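Long-range contacts in hydrolase (Burkholderia cenocepacia, PDB 4QKU), which probably hydrolyses fumarylacetoacetate to fumarate and acetoacetate, the last step of phenylalanine and tyrosine breakdown, as a metal-dependent enzyme of the FAH family: residues Leu138-Glu143 with Thr280-Trp285; Gly45-Ala50 with Arg134-His139. All blocks are in the same frame, centred on the assembly; numbering follows the deposited sequence.

Interaction 1 (Leu138-Glu143 with Thr280-Trp285); sequences LHLPVE and TTISPW. With NA (sodium ion), chain H.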
ATOM      1  N   LEU B 138      22.225  -1.693  -9.457  1.00 21.33           N
ATOM      2  CA  LEU B 138      21.528  -1.898  -8.201  1.00 21.83           C
ATOM      3  C   LEU B 138      20.040  -1.705  -8.370  1.00 22.59           C
ATOM      4  O   LEU B 138      19.586  -0.821  -9.102  1.00 22.93           O
ATOM      5  CB  LEU B 138      22.047  -0.936  -7.138  1.00 21.77           C
ATOM      6  CG  LEU B 138      23.541  -1.076  -6.943  1.00 21.97           C
ATOM      7  CD1 LEU B 138      24.085   0.117  -6.198  1.00 21.77           C
ATOM      8  CD2 LEU B 138      23.846  -2.378  -6.216  1.00 22.77           C
ATOM      9  N   HIS B 139      19.281  -2.549  -7.678  1.00 22.35           N
ATOM     10  CA  HIS B 139      17.845  -2.591  -7.814  1.00 21.76           C
ATOM     11  C   HIS B 139      17.212  -2.425  -6.440  1.00 21.48           C
ATOM     12  O   HIS B 139      17.921  -2.416  -5.415  1.00 23.37           O
ATOM     13  CB  HIS B 139      17.446  -3.921  -8.430  1.00 22.27           C
ATOM     14  CG  HIS B 139      18.229  -4.276  -9.662  1.00 22.45           C
ATOM     15  ND1 HIS B 139      17.843  -3.891 -10.931  1.00 22.92           N
ATOM     16  CD2 HIS B 139      19.371  -4.980  -9.816  1.00 22.77           C
ATOM     17  CE1 HIS B 139      18.712  -4.348 -11.814  1.00 22.79           C
ATOM     18  NE2 HIS B 139      19.649  -5.013 -11.166  1.00 23.04           N
ATOM     19  N   LEU B 140      15.901  -2.238  -6.410  1.00 19.86           N
ATOM     20  CA  LEU B 140      15.174  -2.237  -5.150  1.00 18.83           C
ATOM     21  C   LEU B 140      15.544  -3.456  -4.317  1.00 18.28           C
ATOM     22  O   LEU B 140      15.409  -4.584  -4.808  1.00 18.39           O
ATOM     23  CB  LEU B 140      13.669  -2.308  -5.398  1.00 18.84           C
ATOM     24  CG  LEU B 140      12.879  -1.004  -5.420  1.00 18.78           C
ATOM     25  CD1 LEU B 140      11.396  -1.350  -5.342  1.00 18.91           C
ATOM     26  CD2 LEU B 140      13.253  -0.085  -4.269  1.00 18.28           C
ATOM     27  N   PRO B 141      15.990  -3.245  -3.064  1.00 17.26           N
ATOM     28  CA  PRO B 141      16.488  -4.349  -2.271  1.00 17.56           C
ATOM     29  C   PRO B 141      15.396  -5.326  -1.855  1.00 18.45           C
ATOM     30  O   PRO B 141      15.668  -6.515  -1.691  1.00 19.12           O
ATOM     31  CB  PRO B 141      17.106  -3.657  -1.056  1.00 17.22           C
ATOM     32  CG  PRO B 141      16.470  -2.323  -0.994  1.00 16.57           C
ATOM     33  CD  PRO B 141      16.127  -1.952  -2.376  1.00 16.77           C
ATOM     34  N   VAL B 142      14.175  -4.828  -1.683  1.00 18.85           N
ATOM     35  CA  VAL B 142      13.060  -5.678  -1.309  1.00 19.27           C
ATOM     36  C   VAL B 142      11.832  -5.436  -2.179  1.00 19.47           C
ATOM     37  O   VAL B 142      11.695  -4.385  -2.787  1.00 19.01           O
ATOM     38  CB  VAL B 142      12.654  -5.455   0.158  1.00 19.21           C
ATOM     39  CG1 VAL B 142      13.754  -5.909   1.096  1.00 19.66           C
ATOM     40  CG2 VAL B 142      12.307  -3.991   0.417  1.00 19.20           C
ATOM     41  N   GLU B 143      10.952  -6.429  -2.214  1.00 20.23           N
ATOM     42  CA  GLU B 143       9.590  -6.235  -2.638  1.00 21.57           C
ATOM     43  C   GLU B 143       8.879  -5.582  -1.473  1.00 20.42           C
ATOM     44  O   GLU B 143       8.822  -6.149  -0.402  1.00 21.19           O
ATOM     45  CB  GLU B 143       8.928  -7.570  -2.977  1.00 24.54           C
ATOM     46  CG  GLU B 143       7.568  -7.459  -3.652  1.00 26.83           C
ATOM     47  CD  GLU B 143       7.080  -8.793  -4.225  1.00 30.58           C
ATOM     48  OE1 GLU B 143       7.651  -9.853  -3.886  1.00 33.19           O
ATOM     49  OE2 GLU B 143       6.107  -8.798  -5.014  1.00 33.66           O
ATOM     50  N   THR B 280       8.694   7.822  -5.399  1.00 11.19           N
ATOM     51  CA  THR B 280       9.368   7.883  -4.138  1.00 11.03           C
ATOM     52  C   THR B 280      10.621   7.054  -4.385  1.00 10.90           C
ATOM     53  O   THR B 280      10.536   5.971  -4.970  1.00 10.86           O
ATOM     54  CB  THR B 280       8.516   7.267  -3.017  1.00 10.99           C
ATOM     55  OG1 THR B 280       7.299   8.010  -2.897  1.00 11.26           O
ATOM     56  CG2 THR B 280       9.251   7.309  -1.685  1.00 10.89           C
ATOM     57  N   THR B 281      11.765   7.584  -3.979  1.00 10.68           N
ATOM     58  CA  THR B 281      13.039   6.969  -4.260  1.00 10.76           C
ATOM     59  C   THR B 281      13.709   6.577  -2.945  1.00 10.60           C
ATOM     60  O   THR B 281      13.695   7.344  -1.977  1.00 10.25           O
ATOM     61  CB  THR B 281      13.980   7.927  -5.036  1.00 11.06           C
ATOM     62  OG1 THR B 281      13.447   8.196  -6.339  1.00 10.98           O
ATOM     63  CG2 THR B 281      15.398   7.338  -5.192  1.00 11.32           C
ATOM     64  N   ILE B 282      14.290   5.371  -2.923  1.00 10.45           N
ATOM     65  CA  ILE B 282      15.036   4.932  -1.776  1.00 10.40           C
ATOM     66  C   ILE B 282      16.417   4.518  -2.234  1.00 10.78           C
ATOM     67  O   ILE B 282      16.581   4.113  -3.396  1.00 11.57           O
ATOM     68  CB  ILE B 282      14.333   3.784  -0.996  1.00 10.14           C
ATOM     69  CG1 ILE B 282      14.154   2.524  -1.834  1.00 10.16           C
ATOM     70  CG2 ILE B 282      13.005   4.233  -0.422  1.00  9.79           C
ATOM     71  CD1 ILE B 282      14.114   1.262  -0.999  1.00 10.06           C
ATOM     72  N   SER B 283      17.405   4.634  -1.345  1.00 10.53           N
ATOM     73  CA  SER B 283      18.755   4.182  -1.625  1.00 10.52           C
ATOM     74  C   SER B 283      18.779   2.660  -1.668  1.00 10.31           C
ATOM     75  O   SER B 283      17.907   2.006  -1.104  1.00 10.01           O
ATOM     76  CB  SER B 283      19.715   4.665  -0.521  1.00 10.72           C
ATOM     77  OG  SER B 283      19.274   4.280   0.778  1.00 10.60           O
ATOM     78  N   PRO B 284      19.755   2.080  -2.375  1.00 10.57           N
ATOM     79  CA  PRO B 284      19.689   0.641  -2.631  1.00 10.79           C
ATOM     80  C   PRO B 284      20.153  -0.236  -1.503  1.00 10.97           C
ATOM     81  O   PRO B 284      19.682  -1.361  -1.394  1.00 10.95           O
ATOM     82  CB  PRO B 284      20.588   0.458  -3.846  1.00 10.94           C
ATOM     83  CG  PRO B 284      21.514   1.591  -3.795  1.00 11.05           C
ATOM     84  CD  PRO B 284      20.748   2.733  -3.236  1.00 10.84           C
ATOM     85  N   TRP B 285      21.062   0.268  -0.673  1.00 11.35           N
ATOM     86  CA  TRP B 285      21.695  -0.553   0.342  1.00 11.61           C
ATOM     87  C   TRP B 285      20.996  -0.454   1.675  1.00 12.03           C
ATOM     88  O   TRP B 285      20.899   0.635   2.243  1.00 12.38           O
ATOM     89  CB  TRP B 285      23.138  -0.108   0.513  1.00 11.66           C
ATOM     90  CG  TRP B 285      23.984  -0.363  -0.684  1.00 11.70           C
ATOM     91  CD1 TRP B 285      24.553   0.578  -1.515  1.00 11.78           C
ATOM     92  CD2 TRP B 285      24.420  -1.634  -1.166  1.00 11.66           C
ATOM     93  NE1 TRP B 285      25.314  -0.042  -2.484  1.00 11.92           N
ATOM     94  CE2 TRP B 285      25.245  -1.397  -2.295  1.00 11.88           C
ATOM     95  CE3 TRP B 285      24.197  -2.947  -0.763  1.00 11.61           C
ATOM     96  CZ2 TRP B 285      25.829  -2.428  -3.019  1.00 12.11           C
ATOM     97  CZ3 TRP B 285      24.795  -3.982  -1.487  1.00 11.82           C
ATOM     98  CH2 TRP B 285      25.599  -3.713  -2.599  1.00 12.05           C
TER
HETATM   99 NA    NA H 501       6.709  10.701  -3.457  1.00 15.60          NA
HETATM  100  O   HOH W   1      19.820  -2.984  -3.726  1.00 15.75           O
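A water molecule lies between the carbonyl oxygens of H139 and P284, 2.6 Å from H139 O and 2.8 Å from P284 O, and I46 N of the neighbouring strand 44-49 donates to it. The segments run 96° apart and share no direct hydrogen bond; the water spans two acceptors that could not bond to each other, an instance of solvent joining crossing backbones. P284 O also meets carbon: the ring of P141 lies against it, with CG of P141 3.4 Å from that oxygen.

The remaining contact is apolar. L138 divides its two methyls between P284 and W285, CD1 resting 3.8 Å from P284 CG while CD2 comes equally near CZ2 of W285, approaching the indole obliquely. Further along, L140 starts out away from 280-285, yet its CD2 swings back to within 3.6 Å of I282 CD1, the two side chains crossing at about a right angle. With CG1 between its backbone N and carbonyl carbon (chi1 62°), I282 brings both CG1 and CD1 to L140 CD2, and its CD1 also touches P141 CD.

The contact joins the N-terminal and C-terminal family regions of the enzyme. I282 packs on strands 248-259 and 189-191, the neighbours of strand 280-288 in the central mixed sheet, whereas P141 leans on L90, just before helix 91-95, and W285 meets F37 edge-to-face.

Interaction 2 (Gly45-Ala50 with Arg134-His139); sequences GIFSDA and RDATLH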
ATOM      1  N   GLY B  45      21.937  -5.671  -0.147  1.00 13.45           N
ATOM      2  CA  GLY B  45      21.277  -5.134  -1.353  1.00 13.64           C
ATOM      3  C   GLY B  45      21.075  -6.168  -2.431  1.00 14.12           C
ATOM      4  O   GLY B  45      21.371  -7.356  -2.227  1.00 14.64           O
ATOM      5  N   ILE B  46      20.543  -5.718  -3.561  1.00 14.44           N
ATOM      6  CA  ILE B  46      20.268  -6.562  -4.708  1.00 14.90           C
ATOM      7  C   ILE B  46      20.926  -5.926  -5.896  1.00 15.50           C
ATOM      8  O   ILE B  46      20.753  -4.724  -6.154  1.00 15.39           O
ATOM      9  CB  ILE B  46      18.755  -6.680  -4.988  1.00 14.95           C
ATOM     10  CG1 ILE B  46      18.038  -7.385  -3.832  1.00 14.72           C
ATOM     11  CG2 ILE B  46      18.500  -7.386  -6.315  1.00 15.12           C
ATOM     12  CD1 ILE B  46      18.348  -8.860  -3.724  1.00 15.16           C
ATOM     13  N   PHE B  47      21.686  -6.729  -6.632  1.00 16.63           N
ATOM     14  CA  PHE B  47      22.492  -6.211  -7.743  1.00 17.68           C
ATOM     15  C   PHE B  47      22.512  -7.201  -8.885  1.00 18.95           C
ATOM     16  O   PHE B  47      22.349  -8.409  -8.686  1.00 19.24           O
ATOM     17  CB  PHE B  47      23.949  -5.936  -7.293  1.00 17.45           C
ATOM     18  CG  PHE B  47      24.777  -7.174  -7.208  1.00 17.40           C
ATOM     19  CD1 PHE B  47      24.704  -7.994  -6.101  1.00 17.33           C
ATOM     20  CD2 PHE B  47      25.582  -7.550  -8.258  1.00 17.74           C
ATOM     21  CE1 PHE B  47      25.431  -9.171  -6.041  1.00 17.59           C
ATOM     22  CE2 PHE B  47      26.324  -8.717  -8.199  1.00 18.07           C
ATOM     23  CZ  PHE B  47      26.251  -9.529  -7.093  1.00 17.78           C
ATOM     24  N   SER B  48      22.734  -6.673 -10.071  1.00 20.29           N
ATOM     25  CA  SER B  48      23.008  -7.510 -11.204  1.00 22.56           C
ATOM     26  C   SER B  48      24.264  -7.006 -11.884  1.00 24.79           C
ATOM     27  O   SER B  48      24.679  -5.869 -11.696  1.00 24.33           O
ATOM     28  CB  SER B  48      21.819  -7.523 -12.177  1.00 22.04           C
ATOM     29  OG  SER B  48      21.536  -6.233 -12.657  1.00 21.06           O
ATOM     30  N   ASP B  49      24.844  -7.879 -12.685  1.00 28.28           N
ATOM     31  CA  ASP B  49      25.981  -7.548 -13.518  1.00 31.45           C
ATOM     32  C   ASP B  49      25.868  -8.380 -14.788  1.00 33.96           C
ATOM     33  O   ASP B  49      24.867  -9.071 -14.992  1.00 34.66           O
ATOM     34  CB  ASP B  49      27.269  -7.874 -12.773  1.00 32.49           C
ATOM     35  CG  ASP B  49      27.361  -9.350 -12.370  1.00 33.50           C
ATOM     36  OD1 ASP B  49      26.373 -10.099 -12.506  1.00 34.07           O
ATOM     37  OD2 ASP B  49      28.438  -9.771 -11.914  1.00 35.78           O
ATOM     38  N   ALA B  50      26.877  -8.310 -15.641  1.00 37.51           N
ATOM     39  CA  ALA B  50      26.951  -9.179 -16.811  1.00 40.86           C
ATOM     40  C   ALA B  50      27.107 -10.673 -16.453  1.00 42.41           C
ATOM     41  O   ALA B  50      26.749 -11.535 -17.241  1.00 46.83           O
ATOM     42  CB  ALA B  50      28.081  -8.722 -17.725  1.00 42.16           C
ATOM     43  N   ARG B 134      31.268  -0.482  -9.609  1.00 25.23           N
ATOM     44  CA  ARG B 134      31.381   0.151 -10.925  1.00 25.26           C
ATOM     45  C   ARG B 134      30.798  -0.724 -12.059  1.00 25.77           C
ATOM     46  O   ARG B 134      30.299  -0.192 -13.028  1.00 25.51           O
ATOM     47  CB  ARG B 134      32.849   0.550 -11.192  1.00 25.66           C
ATOM     48  N   ASP B 135      30.844  -2.052 -11.936  1.00 26.52           N
ATOM     49  CA  ASP B 135      30.282  -2.957 -12.962  1.00 26.75           C
ATOM     50  C   ASP B 135      28.938  -3.592 -12.594  1.00 25.28           C
ATOM     51  O   ASP B 135      28.568  -4.624 -13.141  1.00 25.99           O
ATOM     52  CB  ASP B 135      31.233  -4.118 -13.225  1.00 28.42           C
ATOM     53  CG  ASP B 135      32.623  -3.675 -13.535  1.00 30.43           C
ATOM     54  OD1 ASP B 135      32.798  -2.637 -14.204  1.00 31.52           O
ATOM     55  OD2 ASP B 135      33.549  -4.398 -13.118  1.00 33.49           O
ATOM     56  N   ALA B 136      28.224  -3.020 -11.645  1.00 23.73           N
ATOM     57  CA  ALA B 136      27.004  -3.638 -11.168  1.00 22.78           C
ATOM     58  C   ALA B 136      25.880  -2.656 -11.316  1.00 22.16           C
ATOM     59  O   ALA B 136      26.106  -1.444 -11.407  1.00 21.06           O
ATOM     60  CB  ALA B 136      27.146  -4.056  -9.707  1.00 22.63           C
ATOM     61  N   THR B 137      24.665  -3.193 -11.349  1.00 21.85           N
ATOM     62  CA  THR B 137      23.477  -2.370 -11.391  1.00 21.71           C
ATOM     63  C   THR B 137      22.677  -2.716 -10.170  1.00 21.63           C
ATOM     64  O   THR B 137      22.510  -3.902  -9.865  1.00 22.48           O
ATOM     65  CB  THR B 137      22.670  -2.652 -12.653  1.00 21.48           C
ATOM     66  OG1 THR B 137      23.498  -2.378 -13.784  1.00 22.28           O
ATOM     67  CG2 THR B 137      21.426  -1.776 -12.705  1.00 21.31           C
ATOM     68  N   LEU B 138      22.225  -1.693  -9.457  1.00 21.33           N
ATOM     69  CA  LEU B 138      21.528  -1.898  -8.201  1.00 21.83           C
ATOM     70  C   LEU B 138      20.040  -1.705  -8.370  1.00 22.59           C
ATOM     71  O   LEU B 138      19.586  -0.821  -9.102  1.00 22.93           O
ATOM     72  CB  LEU B 138      22.047  -0.936  -7.138  1.00 21.77           C
ATOM     73  CG  LEU B 138      23.541  -1.076  -6.943  1.00 21.97           C
ATOM     74  CD1 LEU B 138      24.085   0.117  -6.198  1.00 21.77           C
ATOM     75  CD2 LEU B 138      23.846  -2.378  -6.216  1.00 22.77           C
ATOM     76  N   HIS B 139      19.281  -2.549  -7.678  1.00 22.35           N
ATOM     77  CA  HIS B 139      17.845  -2.591  -7.814  1.00 21.76           C
ATOM     78  C   HIS B 139      17.212  -2.425  -6.440  1.00 21.48           C
ATOM     79  O   HIS B 139      17.921  -2.416  -5.415  1.00 23.37           O
ATOM     80  CB  HIS B 139      17.446  -3.921  -8.430  1.00 22.27           C
ATOM     81  CG  HIS B 139      18.229  -4.276  -9.662  1.00 22.45           C
ATOM     82  ND1 HIS B 139      17.843  -3.891 -10.931  1.00 22.92           N
ATOM     83  CD2 HIS B 139      19.371  -4.980  -9.816  1.00 22.77           C
ATOM     84  CE1 HIS B 139      18.712  -4.348 -11.814  1.00 22.79           C
ATOM     85  NE2 HIS B 139      19.649  -5.013 -11.166  1.00 23.04           N
TER
HETATM   86  O   HOH W   1      19.820  -2.984  -3.726  1.00 15.75           O
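S48 and T137 face each other as a hydrogen-bonded pair where strand 137-139 forms the edge of a five-stranded antiparallel sheet beside strand 44-49, a worked example of a sheet margin held by both backbone and side-chain bonds. The short segments run antiparallel, with an angle of 143° between their axes.

The backbone bonds come first. S48 N donates to T137 O and T137 N returns a bond of 2.7 Å to S48 O, both nearly straight. Two residues along, H139 N donates to I46 O at 3.0 Å, with the donor tilted 30° from the carbonyl plane. Between these bonds F47 and L138 form a non-hydrogen-bonded pair, where F47 CA lies 3.1 Å from T137 O in a CA-H...O contact.

Apolar contacts gather on the face of F47 and L138. F47 CB touches L138 CD2 at 3.7 Å, and its ring, whose CG sits between the backbone N and carbonyl carbon (chi1 78°), brings CD2 obliquely to the methyl of A136. Both F47 and A136 also lie against I64 of strand 63-66.

The polar side-chain contact belongs to the face of S48 and H139. With CG beside its own backbone N (chi1 -49°), H139 reaches across to the neighbouring strand, with F47 C and S48 N at the edge of its ring, in plane. There S48 OG meets H139 NE2 at 2.7 Å, a hydrogen bond in which either group could be the donor.

Strand 137-139 serves both contacts: interaction 2 pairs it with strand 44-49 at one margin of the antiparallel sheet, and interaction 1 carries the chain that follows it onto strand 280-288 of the central mixed sheet. Their centres lie 12 Å apart, and they touch where P141 O comes within 3.3 Å of I46 CG1 and where W285 CZ3 packs 3.6 Å from G45 N. In the water shared by both, the bond accepted from I46 N measures 2.8 Å. Interaction 2 lies away from the metal and the predicted substrate site. Interaction 1 leads toward the metal centre, since T280 OG1 binds the sodium ion at 2.8 Å together with D256, W257, K276 and A279.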